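K5 lyase (Enterobacteria phage k1-5, PDB 2X3H) cleaves the glycosaminoglycan-like K5 capsule polysaccharide of Escherichia coli by a lyase mechanism, probably as a trimeric phage tail spike. Local coordinates at residues T410-T414 and S415-V419; V449-S452 and A453-Y456; L522-A525 and S526-W529. All blocks are in the same frame, centred on the assembly; numbering follows the deposited sequence.

In the fold
The three contacts are turns in the C-terminal part of the chain, met one after another in sequence. Contact 1 lies in the loop between strands 405-406 and 419-422, at the end of the parallel stack of strands that suggests a beta-helix. Contact 2 follows in the next region, with centres about 18 Å apart and nearest atoms about 8 Å apart, so the two do not touch. Contact 3 sits close to the C-terminus. Its centre is about 32 Å from that of contact 2 and about 46 Å from that of contact 1. All three approach both other subunits, so these turns lie at subunit interfaces.

Contact 1: T410-T414 and S415-V419; sequences TIDGT and SNSNV
Thr410 and Asn418 meet through their side chains, which cross obliquely. Asn418 ND2 donates to Thr410 OG1 over 2.8 Å, and the hydroxyl lies near the plane of the amide. Thr410 OG1 is also bonded to Gly407 O, and the Asn418 amide is held further by Asn385 N and Ser382 OG. The backbones join beside this pair, where Asn418 N donates to Thr410 O at 3.0 Å with a nearly straight angle of 170°.

Ser417 OG meets two backbone amides of the other segment. It stands anti to the backbone N (chi1 -165°), which brings it within bonding distance of the amides of Asp412 and Gly413. It accepts from Gly413 N at 3.0 Å and, weakly, from Asp412 N. It donates in turn to Asn418 O at 2.8 Å. Three bonds, one of them weak, engage the hydroxyl of this buried serine.

The far end is a set of overlapping turns. Residues Thr414 to Ser417 form a type I beta turn closed by Ser417 N to Thr414 O. Asp412 OD1 accepts from Thr414 N, an Asx turn, and also from Thr414 OG1 at 2.8 Å. Both donors come from the same face of the carboxylate. Thr414 OG1 accepts from Asn416 N at 3.0 Å, as in an ST turn.

Ile411 places CG2 3.4 Å from Asn418 O. Ile411 also packs on Ser442 of the second subunit, and Val419 touches Ala424 of the third.

Contact 2: V449-S452 and A453-Y456; sequences VLTS and ADKY
Asp454 folds its carboxylate back onto the backbone of Thr451. Asp454 OD2 accepts from Thr451 N at 2.9 Å, with an N-H...O angle of 167°. It uses its anti lone pair, the one facing away from OD1. In the side chain that makes this bond, CG stands beside the backbone N, anti to the carbonyl carbon (chi1 -62°).

Two more hydrogen bonds shape the backbone. Asp454 N donates to Thr451 O at 2.9 Å and closes a type I beta turn from Thr451 to Asp454. Ala453 N donates to Thr451 OG1 at 3.1 Å, the pattern of an ST turn. Thr451 thus serves the turn with its amide, hydroxyl and carbonyl. Asp454 is also the centre of an inverse gamma turn, in which Lys455 N bonds weakly to Ala453 O.

The remaining contacts are van der Waals. Leu450 crosses the Asp454 side chain at about a right angle, and Leu450 CD1 lies 4.0 Å from Asp454 CG. The extended Lys455 chain starts past the turn, and its methylene Lys455 CG lies against the carbonyl oxygen Ser452 O at 3.4 Å.

Asp454 and Lys455 also reach the other subunits. Asp454 OD1 bonds to Ser465 of the second subunit and forms a salt bridge with Arg477 of the third. Lys455 NZ bonds to the carbonyls of Asp461 and Ala463 of the second subunit.

The buried carboxylate of Asp454 therefore works in two directions. OD2 bonds the turn's own backbone, while OD1 reaches both neighbouring subunits. The arginine would favour a charged aspartate here.

Contact 3: L522-A525 and S526-W529; sequences LGSA and SRAW
Ser524 and Arg527 join through their backbones. Ser524 N donates to Arg527 O at 2.9 Å, with an angle of 171°. In the reverse direction Arg527 N reaches both Ser524 O and Ser524 OG, each at 3.1 Å and each weakly. This reciprocal pairing makes a tight reversal, with Ala525 and Ser526 at its tip. The serine hydroxyl can meet the Arg527 amide because OG sits between its own backbone N and carbonyl carbon (chi1 71°). Water 2 lies 2.7 Å from Ser524 OG and is only weakly bonded to Ser526 OG.

Arg527 bends at its second torsion and turns its guanidinium back along the chain. Arg527 NH1 donates to Ser526 O at 2.9 Å, and that oxygen lies in the guanidinium plane.

At the open end the Trp529 indole turns its NE1 edge toward Leu522 O. Trp529 NE1 bonds weakly to Leu522 O at 3.0 Å, with the oxygen near the ring plane. Gly523 N approaches the ring obliquely, 3.6 Å from Trp529 CZ2. The backbone angles of Gly523 favour glycine, and the ring packs close to it. Leu522 CB adds an apolar contact, 4.1 Å from Trp529 CZ2.

The turn connects strand 521-522 to strand 531-534. Leu522 pairs in parallel with strands of both other subunits, so the sheets run on across the trimer. Trp529 packs on Pro514 of the third subunit and on Thr534 of the second.

Contact 1: T410-T414 and S415-V419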
loop_
_atom_site.group_PDB
_atom_site.type_symbol
_atom_site.label_atom_id
_atom_site.label_comp_id
_atom_site.label_asym_id
_atom_site.label_seq_id
_atom_site.Cartn_x
_atom_site.Cartn_y
_atom_site.Cartn_z
ATOM N N THR A 410 -20.478 1.930 20.849
ATOM C CA THR A 410 -19.466 2.992 20.714
ATOM C C THR A 410 -19.629 3.778 19.415
ATOM O O THR A 410 -18.966 4.809 19.222
ATOM C CB THR A 410 -18.020 2.463 20.757
ATOM O OG1 THR A 410 -17.752 1.630 19.620
ATOM C CG2 THR A 410 -17.768 1.678 22.038
ATOM N N ILE A 411 -20.469 3.264 18.522
ATOM C CA ILE A 411 -20.838 4.016 17.314
ATOM C C ILE A 411 -22.055 4.831 17.705
ATOM O O ILE A 411 -23.188 4.348 17.637
ATOM C CB ILE A 411 -21.159 3.095 16.111
ATOM C CG1 ILE A 411 -19.983 2.147 15.815
ATOM C CG2 ILE A 411 -21.517 3.932 14.884
ATOM C CD1 ILE A 411 -20.309 1.075 14.755
ATOM N N ASP A 412 -21.812 6.047 18.180
ATOM C CA ASP A 412 -22.878 6.840 18.788
ATOM C C ASP A 412 -23.146 8.171 18.097
ATOM O O ASP A 412 -23.975 8.959 18.562
ATOM C CB ASP A 412 -22.624 7.035 20.294
ATOM C CG ASP A 412 -21.390 7.876 20.590
ATOM O OD1 ASP A 412 -20.778 8.424 19.638
ATOM O OD2 ASP A 412 -21.033 8.010 21.797
ATOM N N GLY A 413 -22.460 8.413 16.980
ATOM C CA GLY A 413 -22.693 9.608 16.174
ATOM C C GLY A 413 -22.231 10.909 16.815
ATOM O O GLY A 413 -22.490 11.988 16.265
ATOM N N THR A 414 -21.556 10.816 17.962
ATOM C CA THR A 414 -20.937 11.992 18.592
ATOM C C THR A 414 -19.531 12.222 18.034
ATOM O O THR A 414 -19.029 11.438 17.226
ATOM C CB THR A 414 -20.801 11.838 20.132
ATOM O OG1 THR A 414 -19.772 10.884 20.430
ATOM C CG2 THR A 414 -22.114 11.383 20.781
ATOM N N SER A 415 -18.858 13.269 18.506
ATOM C CA SER A 415 -17.476 13.494 18.083
ATOM C C SER A 415 -16.524 12.391 18.579
ATOM O O SER A 415 -15.378 12.300 18.116
ATOM C CB SER A 415 -16.979 14.868 18.535
ATOM O OG SER A 415 -17.049 14.972 19.936
ATOM N N ASN A 416 -16.989 11.558 19.508
ATOM C CA ASN A 416 -16.189 10.422 19.983
ATOM C C ASN A 416 -16.529 9.097 19.276
ATOM O O ASN A 416 -15.931 8.059 19.567
ATOM C CB ASN A 416 -16.355 10.243 21.497
ATOM C CG ASN A 416 -15.735 11.368 22.283
ATOM O OD1 ASN A 416 -16.336 11.868 23.238
ATOM N ND2 ASN A 416 -14.560 11.796 21.880
ATOM N N SER A 417 -17.490 9.144 18.364
ATOM C CA SER A 417 -17.981 7.934 17.705
ATOM C C SER A 417 -16.892 7.106 17.011
ATOM O O SER A 417 -16.005 7.652 16.359
ATOM C CB SER A 417 -19.047 8.302 16.670
ATOM O OG SER A 417 -19.776 7.151 16.274
ATOM N N ASN A 418 -17.006 5.780 17.116
ATOM C CA ASN A 418 -16.320 4.899 16.171
ATOM C C ASN A 418 -17.201 4.803 14.918
ATOM O O ASN A 418 -18.384 5.143 14.972
ATOM C CB ASN A 418 -16.061 3.514 16.796
ATOM C CG ASN A 418 -15.050 3.559 17.932
ATOM O OD1 ASN A 418 -14.026 4.240 17.830
ATOM N ND2 ASN A 418 -15.327 2.830 19.022
ATOM N N VAL A 419 -16.645 4.345 13.799
ATOM C CA VAL A 419 -17.376 4.333 12.531
ATOM C C VAL A 419 -16.957 3.095 11.744
ATOM O O VAL A 419 -15.775 2.736 11.723
ATOM C CB VAL A 419 -17.063 5.591 11.691
ATOM C CG1 VAL A 419 -17.686 5.485 10.280
ATOM C CG2 VAL A 419 -17.522 6.859 12.425
HETATM O O HOH W 1 -17.353 6.144 21.078
#

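Contact 2: V449-S452 and A453-Y456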
loop_
_atom_site.group_PDB
_atom_site.type_symbol
_atom_site.label_atom_id
_atom_site.label_comp_id
_atom_site.label_asym_id
_atom_site.label_seq_id
_atom_site.Cartn_x
_atom_site.Cartn_y
_atom_site.Cartn_z
ATOM N N VAL A 449 -30.698 28.161 9.245
ATOM C CA VAL A 449 -31.624 27.237 8.608
ATOM C C VAL A 449 -31.379 25.779 9.044
ATOM O O VAL A 449 -32.261 25.138 9.628
ATOM C CB VAL A 449 -31.588 27.351 7.062
ATOM C CG1 VAL A 449 -32.561 26.368 6.427
ATOM C CG2 VAL A 449 -31.912 28.782 6.638
ATOM N N LEU A 450 -30.197 25.252 8.753
ATOM C CA LEU A 450 -29.892 23.869 9.098
ATOM C C LEU A 450 -29.488 23.752 10.570
ATOM O O LEU A 450 -28.835 24.654 11.120
ATOM C CB LEU A 450 -28.774 23.344 8.197
ATOM C CG LEU A 450 -29.178 22.709 6.854
ATOM C CD1 LEU A 450 -30.544 23.121 6.324
ATOM C CD2 LEU A 450 -28.061 22.810 5.794
ATOM N N THR A 451 -29.874 22.644 11.202
ATOM C CA THR A 451 -29.559 22.386 12.608
ATOM C C THR A 451 -29.097 20.935 12.756
ATOM O O THR A 451 -28.948 20.225 11.755
ATOM C CB THR A 451 -30.789 22.566 13.502
ATOM O OG1 THR A 451 -31.693 21.477 13.274
ATOM C CG2 THR A 451 -31.498 23.884 13.216
ATOM N N SER A 452 -28.886 20.497 13.997
ATOM C CA SER A 452 -28.472 19.117 14.253
ATOM C C SER A 452 -29.490 18.108 13.736
ATOM O O SER A 452 -29.147 16.939 13.537
ATOM C CB SER A 452 -28.271 18.879 15.749
ATOM O OG SER A 452 -29.484 19.052 16.449
ATOM N N ALA A 453 -30.731 18.540 13.520
ATOM C CA ALA A 453 -31.736 17.613 13.008
ATOM C C ALA A 453 -31.420 17.235 11.572
ATOM O O ALA A 453 -31.793 16.155 11.112
ATOM C CB ALA A 453 -33.145 18.212 13.076
ATOM N N ASP A 454 -30.771 18.145 10.855
ATOM C CA ASP A 454 -30.441 17.922 9.447
ATOM C C ASP A 454 -29.215 17.038 9.348
ATOM O O ASP A 454 -28.088 17.507 9.094
ATOM C CB ASP A 454 -30.238 19.253 8.731
ATOM C CG ASP A 454 -31.493 20.091 8.744
ATOM O OD1 ASP A 454 -32.403 19.782 7.947
ATOM O OD2 ASP A 454 -31.583 21.028 9.576
ATOM N N LYS A 455 -29.473 15.749 9.538
ATOM C CA LYS A 455 -28.448 14.722 9.619
ATOM C C LYS A 455 -28.033 14.213 8.250
ATOM O O LYS A 455 -27.045 13.467 8.127
ATOM C CB LYS A 455 -28.991 13.570 10.473
ATOM C CG LYS A 455 -28.972 13.910 11.958
ATOM C CD LYS A 455 -29.920 13.084 12.785
ATOM C CE LYS A 455 -29.812 13.539 14.226
ATOM N NZ LYS A 455 -30.896 13.002 15.080
ATOM N N TYR A 456 -28.828 14.567 7.241
ATOM C CA TYR A 456 -28.547 14.247 5.835
ATOM C C TYR A 456 -28.715 15.521 5.012
ATOM O O TYR A 456 -29.741 16.195 5.108
ATOM C CB TYR A 456 -29.490 13.124 5.331
ATOM C CG TYR A 456 -29.219 11.864 6.114
ATOM C CD1 TYR A 456 -28.151 11.042 5.762
ATOM C CD2 TYR A 456 -29.945 11.555 7.265
ATOM C CE1 TYR A 456 -27.835 9.912 6.496
ATOM C CE2 TYR A 456 -29.632 10.417 8.014
ATOM C CZ TYR A 456 -28.572 9.608 7.622
ATOM O OH TYR A 456 -28.228 8.490 8.345
#

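Contact 3: L522-A525 and S526-W529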
loop_
_atom_site.group_PDB
_atom_site.type_symbol
_atom_site.label_atom_id
_atom_site.label_comp_id
_atom_site.label_asym_id
_atom_site.label_seq_id
_atom_site.Cartn_x
_atom_site.Cartn_y
_atom_site.Cartn_z
ATOM N N LEU A 522 -62.309 17.990 4.439
ATOM C CA LEU A 522 -61.420 19.135 4.245
ATOM C C LEU A 522 -61.761 20.166 5.318
ATOM O O LEU A 522 -62.788 20.862 5.225
ATOM C CB LEU A 522 -61.561 19.734 2.839
ATOM C CG LEU A 522 -61.274 18.752 1.691
ATOM C CD1 LEU A 522 -61.280 19.451 0.321
ATOM C CD2 LEU A 522 -59.936 18.037 1.932
ATOM N N GLY A 523 -60.909 20.232 6.337
ATOM C CA GLY A 523 -61.115 21.145 7.467
ATOM C C GLY A 523 -61.797 20.440 8.621
ATOM O O GLY A 523 -62.318 19.339 8.452
ATOM N N SER A 524 -61.781 21.066 9.797
ATOM C CA SER A 524 -62.477 20.514 10.962
ATOM C C SER A 524 -63.152 21.664 11.713
ATOM O O SER A 524 -62.907 22.834 11.426
ATOM C CB SER A 524 -61.485 19.801 11.881
ATOM O OG SER A 524 -60.644 20.758 12.522
ATOM N N ALA A 525 -64.000 21.327 12.681
ATOM C CA ALA A 525 -64.730 22.361 13.396
ATOM C C ALA A 525 -63.776 23.371 14.027
ATOM O O ALA A 525 -64.043 24.581 14.017
ATOM C CB ALA A 525 -65.642 21.736 14.432
ATOM N N SER A 526 -62.645 22.870 14.539
ATOM C CA SER A 526 -61.677 23.709 15.236
ATOM C C SER A 526 -60.596 24.288 14.339
ATOM O O SER A 526 -59.868 25.188 14.769
ATOM C CB SER A 526 -61.015 22.926 16.381
ATOM O OG SER A 526 -60.134 21.914 15.899
ATOM N N ARG A 527 -60.481 23.758 13.116
ATOM C CA ARG A 527 -59.501 24.246 12.138
ATOM C C ARG A 527 -60.187 24.336 10.779
ATOM O O ARG A 527 -60.102 23.416 9.954
ATOM C CB ARG A 527 -58.283 23.323 12.063
ATOM C CG ARG A 527 -57.468 23.235 13.353
ATOM C CD ARG A 527 -56.732 24.524 13.640
ATOM N NE ARG A 527 -55.817 24.376 14.773
ATOM C CZ ARG A 527 -56.186 24.476 16.046
ATOM N NH1 ARG A 527 -57.452 24.735 16.354
ATOM N NH2 ARG A 527 -55.283 24.323 17.013
ATOM N N ALA A 528 -60.912 25.434 10.575
ATOM C CA ALA A 528 -61.727 25.636 9.386
ATOM C C ALA A 528 -60.990 26.559 8.407
ATOM O O ALA A 528 -60.171 27.397 8.834
ATOM C CB ALA A 528 -63.064 26.270 9.807
ATOM N N TRP A 529 -61.242 26.402 7.105
ATOM C CA TRP A 529 -60.690 27.337 6.109
ATOM C C TRP A 529 -61.234 28.740 6.346
ATOM O O TRP A 529 -62.273 28.911 6.977
ATOM C CB TRP A 529 -61.062 26.889 4.685
ATOM C CG TRP A 529 -60.854 25.438 4.509
ATOM C CD1 TRP A 529 -61.810 24.477 4.334
ATOM C CD2 TRP A 529 -59.598 24.755 4.578
ATOM N NE1 TRP A 529 -61.211 23.227 4.272
ATOM C CE2 TRP A 529 -59.855 23.383 4.419
ATOM C CE3 TRP A 529 -58.274 25.184 4.758
ATOM C CZ2 TRP A 529 -58.830 22.419 4.429
ATOM C CZ3 TRP A 529 -57.256 24.228 4.760
ATOM C CH2 TRP A 529 -57.543 22.865 4.593
HETATM O O HOH W 2 -59.050 19.275 14.160
#